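Local coordinates for citryl-CoA lyase (Hydrogenobacter thermophilus, PDB 6HXP) that cleaves citryl-CoA into acetyl-CoA and oxaloacetate, a step of the reductive tricarboxylic acid cycle, and belongs to the citrate synthase family, at the interface of chains A and B and the interface of chains A and C. Residues are numbered along the deposited sequence; one frame, centred on the assembly and turned at random. Chains: chain A/B/C, Citryl-CoA lyase.

Contact 1: the interface of chains A and B. Residues chain A 244, 247-250; chain B 11, 13, 18, 21.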
# COMPACT_ATOMS: atom_id res chain seq x y z
N TYR A 244 -5.44 14.83 23.67
CA TYR A 244 -4.01 14.71 23.88
C TYR A 244 -3.75 14.15 25.29
O TYR A 244 -4.29 14.66 26.28
CB TYR A 244 -3.32 16.04 23.69
CG TYR A 244 -1.83 15.96 23.87
CD1 TYR A 244 -1.02 15.39 22.90
CD2 TYR A 244 -1.22 16.52 24.98
CE1 TYR A 244 0.35 15.28 23.08
CE2 TYR A 244 0.16 16.43 25.16
CZ TYR A 244 0.94 15.85 24.19
OH TYR A 244 2.30 15.83 24.36
N SER A 247 2.95 14.47 27.17
CA SER A 247 3.65 15.44 28.01
C SER A 247 3.09 16.80 27.78
O SER A 247 3.04 17.24 26.63
CB SER A 247 5.14 15.54 27.67
OG SER A 247 5.78 16.61 28.37
N PRO A 248 2.89 17.59 28.83
CA PRO A 248 2.59 19.00 28.60
C PRO A 248 3.85 19.71 28.03
O PRO A 248 4.97 19.18 28.08
CB PRO A 248 2.32 19.53 30.00
CG PRO A 248 1.96 18.31 30.81
CD PRO A 248 2.83 17.24 30.26
N PRO A 249 3.70 20.89 27.44
CA PRO A 249 4.87 21.62 26.94
C PRO A 249 6.00 21.79 27.95
O PRO A 249 5.79 22.05 29.17
CB PRO A 249 4.30 22.96 26.49
CG PRO A 249 2.88 22.66 26.19
CD PRO A 249 2.47 21.67 27.23
N ARG A 250 7.20 21.69 27.43
CA ARG A 250 8.40 21.80 28.22
C ARG A 250 9.49 22.37 27.36
O ARG A 250 9.52 22.21 26.15
CB ARG A 250 8.80 20.43 28.73
CG ARG A 250 8.70 19.38 27.62
CD ARG A 250 8.95 18.07 28.17
NE ARG A 250 8.81 16.96 27.22
CZ ARG A 250 9.31 15.76 27.49
NH1 ARG A 250 9.88 15.52 28.68
NH2 ARG A 250 9.19 14.76 26.60
N GLN B 11 1.00 17.62 19.67
CA GLN B 11 -0.14 18.51 19.75
C GLN B 11 0.23 19.84 19.21
O GLN B 11 1.42 20.15 19.08
CB GLN B 11 -0.79 18.61 21.12
CG GLN B 11 0.00 19.27 22.16
CD GLN B 11 -0.85 19.65 23.39
OE1 GLN B 11 -2.12 19.75 23.42
NE2 GLN B 11 -0.18 19.74 24.46
N ILE B 13 -0.23 23.96 19.76
CA ILE B 13 -0.60 25.04 20.70
C ILE B 13 -0.37 26.32 19.90
O ILE B 13 0.76 26.58 19.51
CB ILE B 13 0.27 24.94 21.95
CG1 ILE B 13 -0.08 23.67 22.76
CG2 ILE B 13 0.05 26.16 22.86
CD1 ILE B 13 1.07 23.21 23.49
N TYR B 18 4.16 20.79 18.72
CA TYR B 18 4.93 20.31 19.86
C TYR B 18 5.05 18.81 19.73
O TYR B 18 4.03 18.12 19.55
CB TYR B 18 4.24 20.66 21.18
CG TYR B 18 4.46 22.11 21.55
CD1 TYR B 18 3.89 23.13 20.80
CD2 TYR B 18 5.35 22.46 22.56
CE1 TYR B 18 4.14 24.47 21.11
CE2 TYR B 18 5.61 23.78 22.86
CZ TYR B 18 5.04 24.78 22.11
OH TYR B 18 5.38 26.08 22.43
N GLY B 21 5.94 17.19 23.77
CA GLY B 21 6.03 18.35 24.64
C GLY B 21 7.05 19.40 24.27
O GLY B 21 7.02 20.50 24.84
O HOH W 1 3.44 17.48 22.39
O HOH W 2 2.53 19.15 24.56

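Contact 2: the interface of chains A and C. Residues chain A 92-96, 104, 207, 211; chain C 83, 85.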
# COMPACT_ATOMS: atom_id res chain seq x y z
N VAL A 92 -7.70 -1.99 0.94
CA VAL A 92 -7.36 -3.41 1.00
C VAL A 92 -6.36 -3.69 2.11
O VAL A 92 -6.45 -4.71 2.80
CB VAL A 92 -6.89 -3.92 -0.38
CG1 VAL A 92 -6.44 -5.39 -0.32
CG2 VAL A 92 -8.02 -3.75 -1.41
N LEU A 93 -5.43 -2.79 2.34
CA LEU A 93 -4.49 -2.96 3.44
C LEU A 93 -5.17 -3.07 4.76
O LEU A 93 -4.65 -3.73 5.64
CB LEU A 93 -3.51 -1.78 3.52
CG LEU A 93 -2.52 -1.67 2.36
CD1 LEU A 93 -1.65 -0.40 2.56
CD2 LEU A 93 -1.66 -2.92 2.23
N ALA A 94 -6.32 -2.43 4.94
CA ALA A 94 -6.99 -2.45 6.24
C ALA A 94 -7.64 -3.77 6.57
O ALA A 94 -8.06 -3.95 7.71
CB ALA A 94 -8.07 -1.36 6.29
N PHE A 95 -7.73 -4.71 5.61
CA PHE A 95 -8.36 -6.01 5.86
C PHE A 95 -7.43 -6.95 6.64
O PHE A 95 -6.98 -8.00 6.09
CB PHE A 95 -8.83 -6.66 4.56
CG PHE A 95 -9.77 -5.86 3.70
CD1 PHE A 95 -10.78 -5.11 4.27
CD2 PHE A 95 -9.71 -5.95 2.32
CE1 PHE A 95 -11.69 -4.41 3.44
CE2 PHE A 95 -10.61 -5.29 1.51
CZ PHE A 95 -11.59 -4.53 2.07
N GLY A 96 -7.17 -6.61 7.87
CA GLY A 96 -6.29 -7.36 8.73
C GLY A 96 -7.00 -8.36 9.59
O GLY A 96 -8.11 -8.81 9.26
N GLU A 104 -10.43 -16.53 7.41
CA GLU A 104 -9.41 -17.58 7.44
C GLU A 104 -9.58 -18.47 8.67
O GLU A 104 -9.58 -19.70 8.57
CB GLU A 104 -8.00 -16.98 7.47
CG GLU A 104 -7.57 -16.16 6.27
CD GLU A 104 -6.26 -15.38 6.43
OE1 GLU A 104 -5.70 -15.32 7.55
OE2 GLU A 104 -5.80 -14.79 5.42
N LYS A 207 -9.54 -14.75 3.19
CA LYS A 207 -9.61 -13.32 3.02
C LYS A 207 -9.77 -12.97 1.54
O LYS A 207 -10.30 -11.92 1.20
CB LYS A 207 -8.30 -12.71 3.59
CG LYS A 207 -8.39 -11.43 4.24
CD LYS A 207 -6.97 -11.07 4.78
CE LYS A 207 -6.75 -11.30 6.22
NZ LYS A 207 -5.66 -10.42 6.64
N ILE A 211 -11.83 -9.83 -0.08
CA ILE A 211 -11.20 -8.80 -0.89
C ILE A 211 -11.87 -8.65 -2.22
O ILE A 211 -12.17 -7.54 -2.68
CB ILE A 211 -9.70 -9.14 -1.07
CG1 ILE A 211 -8.94 -9.05 0.27
CG2 ILE A 211 -9.06 -8.19 -2.13
CD1 ILE A 211 -7.69 -9.79 0.28
N SER C 83 0.39 -11.10 4.94
CA SER C 83 -0.95 -11.63 4.76
C SER C 83 -1.40 -11.39 3.33
O SER C 83 -0.94 -10.48 2.61
CB SER C 83 -1.89 -10.94 5.74
OG SER C 83 -3.21 -11.49 5.71
N ASN C 85 -4.02 -9.99 2.03
CA ASN C 85 -4.48 -8.66 1.65
C ASN C 85 -3.36 -7.71 1.32
O ASN C 85 -3.51 -6.82 0.49
CB ASN C 85 -5.36 -8.04 2.70
CG ASN C 85 -4.66 -7.73 3.99
OD1 ASN C 85 -4.08 -8.67 4.62
ND2 ASN C 85 -4.64 -6.46 4.41
O HOH W 3 -3.62 -13.52 7.47

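Contact 1: the interface of chains A and B
The phenol oxygen OH of A:Tyr244, whose ring lies against B:Gln11, is gripped by more than one partner. It donates to the carbonyl O of A:Ser247 at 2.8 Å and meets a water, also 2.8 Å from OH, which bonds in turn to the backbone N of B:Gly21. A second water joins the first, linking A:Ser247 O to the amide nitrogen NE2 of B:Gln11, 2.8 Å from that water. Tyrosine suits the place because it offers both a flat face and a hydroxyl. With CG anti to its backbone N (chi1 -179°), the ring extends over B:Gln11, whose amide stacks on one face with the planes 17° apart. The amide carbon CD sits 3.8 Å from the centroid of the A:Tyr244 ring, displaced toward the rim.

Farther along the same chain A segment, A:Arg250 N donates to B:Gly21 O at 2.9 Å, with 152° at the hydrogen. B:Gly21 has a positive phi, which a residue without a side chain adopts easily, and its bare CA lets the carbonyls of A:Ser247 and A:Pro248 come near. A:Pro249 keeps this stretch extended and offers an apolar edge: its CG packs tightly on CD1 of B:Ile13, at 3.3 Å, while its CB meets CE2 of B:Tyr18 at 3.9 Å. The same B:Ile13 methyl lies over a face of the B:Tyr18 ring, linking the three groups.

In the fold, chain A contributes strand 242-244 and the C-terminal segment after it, which runs across chain B's N-terminal strands 10-13 and 16-19 and the turn at B:Gly21.

Contact 2: the interface of chains A and C
C:Asn85 reaches across to chain A with both ends of its amide at work. Its ND2 donates to the carbonyl O of A:Val92 at 3.0 Å, almost straight (164° at the hydrogen) and close to the amide plane. On the other side OD1 accepts from two donors: the ammonium NZ of A:Lys207, 3.1 Å away and well above the carbonyl plane, and the hydroxyl OG of C:Ser83, nearly along the C=O axis. Asparagine fits because one short group supplies a donor and an acceptor whose rotation these bonds fix.

A:Lys207 bends at chi3 (-101°), bringing NZ to three oxygens. It donates to C:Ser83 OG at 2.8 Å and, within its own chain, to a lone pair of A:Phe95 O, also 2.8 Å from NZ. An alanine here removes NZ, the donor to A:Phe95 O, C:Ser83 OG and C:Asn85 OD1, and would probably leave the C:Asn85 amide freer to turn. C:Ser83 is small enough to sit between the two chains; its OG also binds a water, at 2.7 Å, that leads to the carboxylate OE1 of A:Glu104. This carboxylate may help balance the lysine charge. CD1 of A:Ile211 packs on C:Asn85 CA at 3.7 Å.

In the fold, the start of chain C's helix 84-93 meets the end of the same helix in chain A, with A:Lys207 and A:Ile211 coming from helix 206-228.

The C-alpha centres of contact 1 and contact 2 lie about 36 Å apart, and they have no residue or secondary-structure element in common. Chain A meets chain B through its C-terminal segment in contact 1 but chain C through its helices in contact 2, so one subunit joins two different neighbours. A two-fold axis runs through each interface, so every contact recurs with the partners swapped. Two such interfaces would be enough to connect the four copies of the deposited assembly: one by extended strands and tails, the other by packed helices. That this tetramer is the working form is plausible, though the structure alone does not show it.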